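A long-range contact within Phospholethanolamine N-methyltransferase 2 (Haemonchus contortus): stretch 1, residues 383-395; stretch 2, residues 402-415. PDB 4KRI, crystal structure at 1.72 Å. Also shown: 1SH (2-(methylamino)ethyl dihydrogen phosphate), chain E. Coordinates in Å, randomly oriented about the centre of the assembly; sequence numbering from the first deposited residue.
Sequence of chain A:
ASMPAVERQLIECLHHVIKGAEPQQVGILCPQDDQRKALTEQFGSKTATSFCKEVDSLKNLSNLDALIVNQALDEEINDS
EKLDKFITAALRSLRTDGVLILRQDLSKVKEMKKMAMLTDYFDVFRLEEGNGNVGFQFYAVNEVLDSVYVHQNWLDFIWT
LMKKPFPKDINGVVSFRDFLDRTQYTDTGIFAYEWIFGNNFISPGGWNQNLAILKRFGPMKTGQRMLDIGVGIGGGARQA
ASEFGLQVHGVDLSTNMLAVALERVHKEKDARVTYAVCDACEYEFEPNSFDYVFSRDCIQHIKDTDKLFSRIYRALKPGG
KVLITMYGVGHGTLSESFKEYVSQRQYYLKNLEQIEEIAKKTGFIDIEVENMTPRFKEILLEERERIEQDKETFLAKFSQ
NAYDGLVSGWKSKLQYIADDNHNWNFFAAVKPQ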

# COMPACT_ATOMS: atom_id res chain seq x y z
N GLU A 383 -14.54 -20.57 10.94
CA GLU A 383 -14.05 -19.39 11.62
C GLU A 383 -14.94 -19.03 12.81
O GLU A 383 -14.45 -18.77 13.90
CB GLU A 383 -13.91 -18.22 10.63
CG GLU A 383 -12.65 -18.34 9.75
CD GLU A 383 -12.56 -17.29 8.65
OE1 GLU A 383 -11.49 -17.19 8.02
OE2 GLU A 383 -13.56 -16.58 8.40
N ARG A 384 -16.26 -19.07 12.61
CA ARG A 384 -17.17 -18.69 13.68
C ARG A 384 -17.17 -19.65 14.87
O ARG A 384 -17.30 -19.22 16.01
CB ARG A 384 -18.60 -18.48 13.18
CG ARG A 384 -19.47 -17.78 14.22
CD ARG A 384 -20.91 -17.74 13.81
NE ARG A 384 -21.43 -19.09 13.61
CZ ARG A 384 -22.65 -19.36 13.19
NH1 ARG A 384 -23.49 -18.37 12.92
NH2 ARG A 384 -23.04 -20.62 13.03
N GLU A 385 -17.03 -20.95 14.61
CA GLU A 385 -16.98 -21.88 15.73
C GLU A 385 -15.72 -21.58 16.54
O GLU A 385 -15.69 -21.79 17.75
CB GLU A 385 -17.00 -23.33 15.26
CG GLU A 385 -17.41 -24.32 16.36
CD GLU A 385 -18.81 -24.07 16.90
OE1 GLU A 385 -19.66 -23.52 16.16
OE2 GLU A 385 -19.07 -24.42 18.07
N ARG A 386 -14.69 -21.06 15.87
CA ARG A 386 -13.44 -20.70 16.53
C ARG A 386 -13.56 -19.48 17.45
O ARG A 386 -13.15 -19.55 18.61
CB ARG A 386 -12.31 -20.53 15.51
CG ARG A 386 -10.91 -20.78 16.06
CD ARG A 386 -9.94 -21.19 14.96
NE ARG A 386 -9.74 -20.14 13.96
CZ ARG A 386 -9.79 -20.34 12.65
NH1 ARG A 386 -10.02 -21.56 12.17
NH2 ARG A 386 -9.60 -19.33 11.81
N ILE A 387 -14.12 -18.37 16.96
CA ILE A 387 -14.36 -17.19 17.82
C ILE A 387 -15.30 -17.52 18.98
O ILE A 387 -15.10 -17.06 20.10
CB ILE A 387 -14.95 -15.95 17.07
CG1 ILE A 387 -16.05 -16.34 16.08
CG2 ILE A 387 -13.88 -15.15 16.37
CD1 ILE A 387 -16.63 -15.16 15.31
N GLU A 388 -16.34 -18.29 18.68
CA GLU A 388 -17.31 -18.70 19.69
C GLU A 388 -16.66 -19.58 20.75
O GLU A 388 -17.00 -19.50 21.93
CB GLU A 388 -18.48 -19.45 19.04
CG GLU A 388 -19.59 -18.55 18.50
CD GLU A 388 -20.72 -19.33 17.86
OE1 GLU A 388 -20.49 -20.50 17.49
OE2 GLU A 388 -21.84 -18.79 17.74
N GLN A 389 -15.73 -20.42 20.33
CA GLN A 389 -15.09 -21.36 21.24
C GLN A 389 -13.96 -20.73 22.05
O GLN A 389 -13.73 -21.11 23.20
CB GLN A 389 -14.56 -22.58 20.46
CG GLN A 389 -14.17 -23.76 21.33
CD GLN A 389 -14.03 -25.04 20.54
OE1 GLN A 389 -13.22 -25.91 20.88
NE2 GLN A 389 -14.81 -25.18 19.47
N ASP A 390 -13.28 -19.75 21.47
CA ASP A 390 -12.14 -19.12 22.13
C ASP A 390 -12.47 -17.72 22.66
O ASP A 390 -11.57 -16.91 22.86
CB ASP A 390 -10.93 -19.06 21.19
CG ASP A 390 -10.38 -20.43 20.87
OD1 ASP A 390 -10.69 -21.38 21.62
OD2 ASP A 390 -9.63 -20.55 19.87
N LYS A 391 -13.76 -17.47 22.87
CA LYS A 391 -14.27 -16.24 23.46
C LYS A 391 -13.41 -15.69 24.61
O LYS A 391 -13.02 -14.52 24.60
CB LYS A 391 -15.70 -16.48 23.95
CG LYS A 391 -16.40 -15.30 24.59
CD LYS A 391 -17.84 -15.68 24.91
CE LYS A 391 -18.65 -14.49 25.36
NZ LYS A 391 -20.08 -14.88 25.52
N GLU A 392 -13.12 -16.54 25.58
CA GLU A 392 -12.39 -16.14 26.79
C GLU A 392 -10.97 -15.62 26.52
O GLU A 392 -10.51 -14.70 27.19
CB GLU A 392 -12.34 -17.33 27.76
CG GLU A 392 -11.75 -17.01 29.13
CD GLU A 392 -11.81 -18.20 30.06
OE1 GLU A 392 -12.04 -19.33 29.57
OE2 GLU A 392 -11.63 -18.02 31.29
N THR A 393 -10.29 -16.22 25.55
CA THR A 393 -8.95 -15.77 25.20
C THR A 393 -9.01 -14.47 24.39
O THR A 393 -8.10 -13.64 24.46
CB THR A 393 -8.17 -16.86 24.42
OG1 THR A 393 -8.15 -18.07 25.19
CG2 THR A 393 -6.73 -16.42 24.15
N PHE A 394 -10.09 -14.29 23.63
CA PHE A 394 -10.31 -13.07 22.86
C PHE A 394 -10.55 -11.87 23.77
O PHE A 394 -9.98 -10.80 23.58
CB PHE A 394 -11.50 -13.25 21.90
CG PHE A 394 -11.71 -12.08 20.96
CD1 PHE A 394 -11.09 -12.06 19.71
CD2 PHE A 394 -12.52 -11.02 21.32
CE1 PHE A 394 -11.28 -10.99 18.84
CE2 PHE A 394 -12.71 -9.95 20.45
CZ PHE A 394 -12.10 -9.94 19.21
N LEU A 395 -11.41 -12.06 24.77
CA LEU A 395 -11.80 -10.98 25.67
C LEU A 395 -10.65 -10.52 26.56
O LEU A 395 -10.72 -9.45 27.17
CB LEU A 395 -13.00 -11.41 26.52
CG LEU A 395 -14.29 -11.60 25.72
CD1 LEU A 395 -15.38 -12.27 26.56
CD2 LEU A 395 -14.77 -10.27 25.17
O4 1SH E . -15.87 -9.52 5.81
P1 1SH E . -15.55 -8.06 6.08
O1 1SH E . -16.43 -7.14 5.33
O3 1SH E . -15.67 -7.78 7.63
O2 1SH E . -14.06 -7.77 5.60
C1 1SH E . -13.09 -8.57 6.04
C2 1SH E . -11.73 -8.38 5.37
N1 1SH E . -11.63 -8.73 3.98
C3 1SH E . -10.35 -8.33 3.52
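Stretch 2 402-415: AYDGLVSGWKSKLQ

Stretch 2 is helical from Ala402 to Gln415, part of a longer helix that begins before it and continues beyond it. It packs against two shorter helical segments of stretch 1, residues 383-389 and a second that starts at Lys391, with Asp390 between them leaving helical phi/psi at -105/22. Against the first segment the long helix runs nearly antiparallel, with a signed crossing angle of -155° and a closest axial approach of 10.2 Å. The second segment makes an angle of 135° with it, at 11.0 Å. The register follows the antiparallel course: Arg384 CA lies 6.6 Å from Trp410 CA, and Leu395 CA lies 7.2 Å from Tyr403 CA.

Tyr403 covers the most surface. With chi1 at 176° (t), its side chain reaches across as a knob into a hole formed by Ile387, Lys391, Phe394 and Leu395. A flat aromatic ring suits this place because its face takes the aliphatic Lys391 chain while its edge meets Phe394 CD2 and Ile387 O. Lys391 CG lies over one face, 3.6 Å from Tyr403 CZ, in a CH-pi contact that employs the aliphatic part of the extended lysine. Phe394 packs nearer the base of the tyrosine, with CE2 3.4 Å from Tyr403 CA, while Leu395 CD2 approaches Tyr403 CB at 3.9 Å. At the ring edge, the carbonyl Ile387 O is 3.5 Å from Tyr403 CE1.

The Phe394 ring also extends along the long helix: its CE1 meets Leu406 CD1 at 3.7 Å, and its CE2 comes within 4.3 Å of Ala402 CB, where the small alanine adds apolar surface. Ile387 continues this greasy seam. Its branched side chain places CG2 4.1 Å from Leu406 CD1 and CD1 4.1 Å from Val407 CG2, so that one residue spans two neighbours on the opposing helix.

Arg384 covers the largest area on stretch 1. Its CB is 4.4 Å from Trp410 CB, and the side chain then reaches along the long helix until NH1 lies 3.8 Å from Leu414 CD1. The leucine methyl packs over one face of the guanidinium, whose flat surface can accept an apolar neighbour.

Beside it, Trp410 supplies the best-defined polar link. Its NE1 donates a hydrogen bond to Glu383 OE2 at 2.9 Å, with a nearly straight angle of 166°; the carboxylate thus satisfies the indole N-H of a buried ring. Farther along, Lys413 turns to the ligand instead, its NZ donating a 2.6 Å hydrogen bond to 1SH O4.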

# COMPACT_ATOMS: atom_id res chain seq x y z
N ALA A 402 -15.84 -5.29 20.36
CA ALA A 402 -15.11 -5.88 19.24
C ALA A 402 -15.55 -7.33 19.02
O ALA A 402 -15.79 -7.75 17.89
CB ALA A 402 -13.62 -5.82 19.50
N TYR A 403 -15.66 -8.07 20.12
CA TYR A 403 -16.08 -9.47 20.06
C TYR A 403 -17.45 -9.67 19.43
O TYR A 403 -17.62 -10.50 18.53
CB TYR A 403 -16.05 -10.13 21.45
CG TYR A 403 -16.55 -11.55 21.42
CD1 TYR A 403 -15.76 -12.58 20.93
CD2 TYR A 403 -17.84 -11.86 21.84
CE1 TYR A 403 -16.23 -13.89 20.88
CE2 TYR A 403 -18.31 -13.16 21.80
CZ TYR A 403 -17.50 -14.17 21.32
OH TYR A 403 -17.98 -15.46 21.26
N ASP A 404 -18.45 -8.93 19.91
CA ASP A 404 -19.80 -9.07 19.36
C ASP A 404 -19.86 -8.69 17.88
O ASP A 404 -20.61 -9.29 17.11
CB ASP A 404 -20.80 -8.25 20.18
CG ASP A 404 -20.89 -8.72 21.63
OD1 ASP A 404 -20.65 -9.92 21.89
OD2 ASP A 404 -21.20 -7.89 22.51
N GLY A 405 -19.06 -7.69 17.49
CA GLY A 405 -19.00 -7.27 16.09
C GLY A 405 -18.47 -8.36 15.17
O GLY A 405 -18.89 -8.46 14.01
N LEU A 406 -17.54 -9.16 15.67
CA LEU A 406 -17.04 -10.29 14.89
C LEU A 406 -18.12 -11.37 14.77
O LEU A 406 -18.37 -11.91 13.69
CB LEU A 406 -15.78 -10.89 15.52
CG LEU A 406 -14.42 -10.26 15.26
CD1 LEU A 406 -13.33 -11.17 15.80
CD2 LEU A 406 -14.21 -9.97 13.77
N VAL A 407 -18.75 -11.70 15.89
CA VAL A 407 -19.79 -12.73 15.90
C VAL A 407 -20.95 -12.35 14.99
O VAL A 407 -21.41 -13.16 14.18
CB VAL A 407 -20.31 -13.01 17.32
CG1 VAL A 407 -21.59 -13.83 17.29
CG2 VAL A 407 -19.24 -13.72 18.14
N SER A 408 -21.42 -11.11 15.12
CA SER A 408 -22.57 -10.65 14.34
C SER A 408 -22.21 -10.48 12.88
O SER A 408 -23.06 -10.67 12.00
CB SER A 408 -23.09 -9.33 14.90
OG SER A 408 -23.69 -9.53 16.16
N GLY A 409 -20.97 -10.12 12.60
CA GLY A 409 -20.54 -9.96 11.23
C GLY A 409 -20.54 -11.29 10.50
O GLY A 409 -20.96 -11.39 9.35
N TRP A 410 -20.05 -12.32 11.17
CA TRP A 410 -19.96 -13.63 10.53
C TRP A 410 -21.35 -14.23 10.37
O TRP A 410 -21.67 -14.81 9.32
CB TRP A 410 -18.98 -14.53 11.30
CG TRP A 410 -17.59 -14.53 10.70
CD1 TRP A 410 -16.95 -15.60 10.16
CD2 TRP A 410 -16.70 -13.41 10.56
NE1 TRP A 410 -15.71 -15.23 9.70
CE2 TRP A 410 -15.53 -13.89 9.94
CE3 TRP A 410 -16.76 -12.06 10.92
CZ2 TRP A 410 -14.43 -13.06 9.65
CZ3 TRP A 410 -15.66 -11.23 10.64
CH2 TRP A 410 -14.52 -11.74 10.01
N LYS A 411 -22.20 -14.06 11.38
CA LYS A 411 -23.61 -14.45 11.26
C LYS A 411 -24.25 -13.78 10.04
O LYS A 411 -24.90 -14.44 9.23
CB LYS A 411 -24.39 -14.08 12.53
CG LYS A 411 -25.84 -14.54 12.50
CD LYS A 411 -26.68 -13.92 13.61
CE LYS A 411 -28.15 -14.33 13.47
NZ LYS A 411 -29.06 -13.68 14.47
N SER A 412 -24.05 -12.47 9.91
CA SER A 412 -24.61 -11.72 8.79
C SER A 412 -24.14 -12.17 7.41
O SER A 412 -24.94 -12.30 6.48
CB SER A 412 -24.36 -10.22 8.98
OG SER A 412 -25.13 -9.71 10.05
N LYS A 413 -22.83 -12.38 7.26
CA LYS A 413 -22.30 -12.85 5.98
C LYS A 413 -22.90 -14.19 5.56
O LYS A 413 -23.18 -14.41 4.39
CB LYS A 413 -20.76 -12.89 6.01
CG LYS A 413 -20.15 -11.50 5.87
CD LYS A 413 -18.64 -11.51 5.94
CE LYS A 413 -18.17 -11.65 7.37
NZ LYS A 413 -16.70 -11.43 7.41
N LEU A 414 -23.13 -15.06 6.53
CA LEU A 414 -23.78 -16.34 6.25
C LEU A 414 -25.18 -16.14 5.65
O LEU A 414 -25.53 -16.80 4.67
CB LEU A 414 -23.81 -17.21 7.52
CG LEU A 414 -22.42 -17.77 7.85
CD1 LEU A 414 -22.33 -18.33 9.26
CD2 LEU A 414 -22.05 -18.84 6.83
N GLN A 415 -25.95 -15.21 6.20
CA GLN A 415 -27.25 -14.89 5.63
C GLN A 415 -27.15 -14.20 4.25
O GLN A 415 -28.00 -14.42 3.38
CB GLN A 415 -28.08 -14.05 6.60
CG GLN A 415 -29.53 -13.85 6.15
CD GLN A 415 -30.26 -15.18 5.93
OE1 GLN A 415 -30.26 -16.06 6.80
NE2 GLN A 415 -30.89 -15.32 4.76